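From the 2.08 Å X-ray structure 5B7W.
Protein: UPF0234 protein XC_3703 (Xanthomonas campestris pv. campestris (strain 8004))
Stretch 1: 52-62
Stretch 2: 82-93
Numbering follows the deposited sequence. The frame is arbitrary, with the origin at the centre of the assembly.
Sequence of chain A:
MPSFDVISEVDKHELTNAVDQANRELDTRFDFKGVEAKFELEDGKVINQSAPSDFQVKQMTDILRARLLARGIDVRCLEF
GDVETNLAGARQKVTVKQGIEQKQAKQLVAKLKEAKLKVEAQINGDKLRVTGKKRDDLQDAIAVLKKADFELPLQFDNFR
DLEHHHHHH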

# COMPACT_ATOMS: atom_id res chain seq x y z
N PRO A 52 13.24 1.31 21.62
CA PRO A 52 14.61 1.53 22.11
C PRO A 52 15.69 1.03 21.17
O PRO A 52 16.77 1.64 21.12
CB PRO A 52 14.63 0.76 23.44
CG PRO A 52 13.21 0.78 23.90
CD PRO A 52 12.38 0.70 22.65
N SER A 53 15.46 -0.05 20.42
CA SER A 53 16.52 -0.66 19.63
C SER A 53 16.04 -0.94 18.21
O SER A 53 14.84 -0.96 17.92
CB SER A 53 17.01 -1.97 20.27
OG SER A 53 16.00 -2.96 20.27
N ASP A 54 17.02 -1.16 17.33
CA ASP A 54 16.73 -1.49 15.94
C ASP A 54 15.96 -2.81 15.83
O ASP A 54 15.07 -2.96 14.99
CB ASP A 54 18.03 -1.57 15.14
CG ASP A 54 17.81 -1.50 13.64
OD1 ASP A 54 17.17 -2.42 13.08
OD2 ASP A 54 18.29 -0.53 13.01
N PHE A 55 16.30 -3.78 16.69
CA PHE A 55 15.64 -5.08 16.62
C PHE A 55 14.18 -4.99 17.05
O PHE A 55 13.33 -5.69 16.50
CB PHE A 55 16.38 -6.09 17.50
CG PHE A 55 15.60 -7.35 17.76
CD1 PHE A 55 15.43 -8.29 16.77
CD2 PHE A 55 15.02 -7.57 19.00
CE1 PHE A 55 14.70 -9.45 17.01
CE2 PHE A 55 14.30 -8.72 19.25
CZ PHE A 55 14.14 -9.66 18.25
N GLN A 56 13.88 -4.14 18.04
CA GLN A 56 12.51 -4.02 18.50
C GLN A 56 11.61 -3.36 17.46
O GLN A 56 10.43 -3.69 17.37
CB GLN A 56 12.47 -3.23 19.82
CG GLN A 56 12.87 -4.06 21.03
CD GLN A 56 13.11 -3.21 22.26
OE1 GLN A 56 13.82 -2.21 22.21
NE2 GLN A 56 12.50 -3.60 23.37
N VAL A 57 12.16 -2.44 16.66
CA VAL A 57 11.39 -1.89 15.55
C VAL A 57 11.16 -2.97 14.49
O VAL A 57 10.08 -3.04 13.89
CB VAL A 57 12.09 -0.65 14.96
CG1 VAL A 57 11.40 -0.20 13.68
CG2 VAL A 57 12.12 0.48 15.98
N LYS A 58 12.16 -3.82 14.26
CA LYS A 58 11.99 -4.93 13.32
C LYS A 58 10.87 -5.86 13.78
O LYS A 58 10.09 -6.35 12.95
CB LYS A 58 13.30 -5.70 13.18
CG LYS A 58 13.29 -6.71 12.03
CD LYS A 58 14.10 -7.95 12.38
CE LYS A 58 15.59 -7.70 12.28
NZ LYS A 58 16.36 -8.97 12.47
N GLN A 59 10.78 -6.11 15.09
CA GLN A 59 9.65 -6.87 15.61
C GLN A 59 8.33 -6.15 15.34
O GLN A 59 7.35 -6.76 14.92
CB GLN A 59 9.82 -7.10 17.11
CG GLN A 59 10.95 -8.03 17.49
CD GLN A 59 11.04 -8.23 18.99
OE1 GLN A 59 11.18 -7.27 19.75
NE2 GLN A 59 10.95 -9.48 19.43
N MET A 60 8.30 -4.84 15.59
CA MET A 60 7.08 -4.07 15.36
C MET A 60 6.68 -4.09 13.89
O MET A 60 5.48 -4.03 13.58
CB MET A 60 7.26 -2.63 15.83
CG MET A 60 7.43 -2.48 17.34
SD MET A 60 7.17 -0.78 17.86
CE MET A 60 8.65 -0.03 17.19
N THR A 61 7.65 -4.16 12.98
CA THR A 61 7.33 -4.28 11.56
C THR A 61 6.52 -5.55 11.29
O THR A 61 5.55 -5.53 10.52
CB THR A 61 8.61 -4.27 10.73
OG1 THR A 61 9.24 -2.99 10.84
CG2 THR A 61 8.31 -4.56 9.26
N ASP A 62 6.91 -6.67 11.92
CA ASP A 62 6.16 -7.90 11.77
C ASP A 62 4.75 -7.76 12.34
O ASP A 62 3.79 -8.30 11.78
CB ASP A 62 6.90 -9.06 12.45
CG ASP A 62 8.30 -9.25 11.90
OD1 ASP A 62 8.53 -8.90 10.73
OD2 ASP A 62 9.17 -9.75 12.64
N ASP A 82 14.69 4.41 6.21
CA ASP A 82 15.82 3.93 7.00
C ASP A 82 15.47 3.94 8.48
O ASP A 82 14.78 4.84 8.97
CB ASP A 82 17.05 4.80 6.75
CG ASP A 82 17.72 4.50 5.43
OD1 ASP A 82 18.30 5.43 4.83
OD2 ASP A 82 17.68 3.33 4.99
N VAL A 83 15.96 2.94 9.20
CA VAL A 83 15.83 2.90 10.65
C VAL A 83 16.86 3.87 11.23
O VAL A 83 18.07 3.65 11.12
CB VAL A 83 16.04 1.48 11.20
CG1 VAL A 83 15.86 1.49 12.71
CG2 VAL A 83 15.07 0.51 10.54
N GLU A 84 16.38 4.95 11.83
CA GLU A 84 17.23 5.97 12.41
C GLU A 84 17.37 5.74 13.90
O GLU A 84 16.36 5.57 14.60
CB GLU A 84 16.67 7.37 12.13
CG GLU A 84 17.12 7.95 10.80
CD GLU A 84 16.06 8.84 10.17
OE1 GLU A 84 15.14 9.27 10.89
OE2 GLU A 84 16.16 9.11 8.95
N THR A 85 18.61 5.71 14.38
CA THR A 85 18.90 5.47 15.79
C THR A 85 19.69 6.64 16.35
O THR A 85 20.69 7.06 15.77
CB THR A 85 19.70 4.17 15.97
OG1 THR A 85 20.94 4.27 15.25
CG2 THR A 85 18.92 2.98 15.45
N ASN A 86 19.22 7.18 17.48
CA ASN A 86 19.97 8.16 18.24
C ASN A 86 20.05 7.66 19.67
O ASN A 86 19.83 6.48 19.96
CB ASN A 86 19.33 9.56 18.11
CG ASN A 86 17.85 9.56 18.44
OD1 ASN A 86 17.37 8.79 19.27
ND2 ASN A 86 17.11 10.45 17.78
N LEU A 87 20.37 8.56 20.60
CA LEU A 87 20.46 8.16 22.00
C LEU A 87 19.09 7.83 22.58
O LEU A 87 18.99 7.00 23.49
CB LEU A 87 21.13 9.27 22.82
CG LEU A 87 21.60 8.90 24.23
CD1 LEU A 87 22.49 7.67 24.20
CD2 LEU A 87 22.32 10.07 24.88
N ALA A 88 18.03 8.46 22.07
CA ALA A 88 16.69 8.21 22.60
C ALA A 88 16.17 6.84 22.20
O ALA A 88 15.33 6.27 22.90
CB ALA A 88 15.73 9.31 22.14
N GLY A 89 16.63 6.31 21.08
CA GLY A 89 16.18 5.01 20.62
C GLY A 89 16.20 4.95 19.10
O GLY A 89 16.89 5.72 18.45
N ALA A 90 15.41 4.01 18.57
CA ALA A 90 15.31 3.79 17.14
C ALA A 90 13.96 4.27 16.63
O ALA A 90 12.94 4.12 17.31
CB ALA A 90 15.50 2.30 16.80
N ARG A 91 13.96 4.85 15.43
CA ARG A 91 12.74 5.33 14.80
C ARG A 91 12.78 4.99 13.31
O ARG A 91 13.85 4.97 12.70
CB ARG A 91 12.55 6.84 14.98
CG ARG A 91 12.42 7.28 16.43
CD ARG A 91 12.16 8.78 16.54
NE ARG A 91 12.02 9.21 17.92
CZ ARG A 91 10.88 9.21 18.60
NH1 ARG A 91 9.77 8.79 18.02
NH2 ARG A 91 10.85 9.63 19.86
N GLN A 92 11.61 4.73 12.74
CA GLN A 92 11.51 4.40 11.33
C GLN A 92 10.18 4.90 10.78
O GLN A 92 9.14 4.70 11.40
CB GLN A 92 11.64 2.89 11.09
CG GLN A 92 11.73 2.50 9.63
CD GLN A 92 11.77 1.01 9.42
OE1 GLN A 92 11.28 0.24 10.25
NE2 GLN A 92 12.36 0.58 8.31
N LYS A 93 10.24 5.54 9.62
CA LYS A 93 9.06 6.06 8.94
C LYS A 93 8.61 5.08 7.87
O LYS A 93 9.40 4.70 7.00
CB LYS A 93 9.36 7.43 8.33
CG LYS A 93 8.39 7.88 7.25
CD LYS A 93 8.75 9.26 6.74
CE LYS A 93 7.78 9.72 5.66
NZ LYS A 93 8.02 11.13 5.27
O HOH W 1 11.80 -2.65 10.23

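How do the backbones meet? Helix 54-62 lies over strand 90-93, their axes 38° apart and 7.9 Å at closest approach. No direct hydrogen bond joins the stretches. Where the two CA atoms lie nearest, Pro52 CA to Gly89 CA at 4.1 Å, Pro52 O also rests 3.5 Å from Gly89 CA, a CA-H...O contact. Gly89, at phi/psi 148/-159, suits its place: a CB would crowd Pro52 CA and jam against the preceding carbonyl.

How is the helix's N-terminus capped beside the strand? Ser53, with chi1 in p, turns OG back to accept from Gln56 N (3.3 Å between Gln56 N and Ser53 OG). Its CA-to-CB bond points away from the other stretch; the contact here is from the backbone, with Ser53 O 3.5 Å from Ala90 CB.

Which side chains fill the interface? Val57, a t rotamer, sets CG2 3.9 Å from Ala90 CB and CG1 3.5 Å from Gln92 OE1. The CA-to-CB bond of Asp54 points sideways, but with chi1 t its end comes nearer, OD2 lying 3.2 Å from Val83 CG1, a close contact without a hydrogen bond.

How do the buried polar groups pair? Gln92 extends through two t torsions, and its OE1 lies 3.9 Å from Thr61 OG1. A water bridges them, 2.7 Å from Thr61 OG1 and donating to Gln92 OE1 at 2.9 Å.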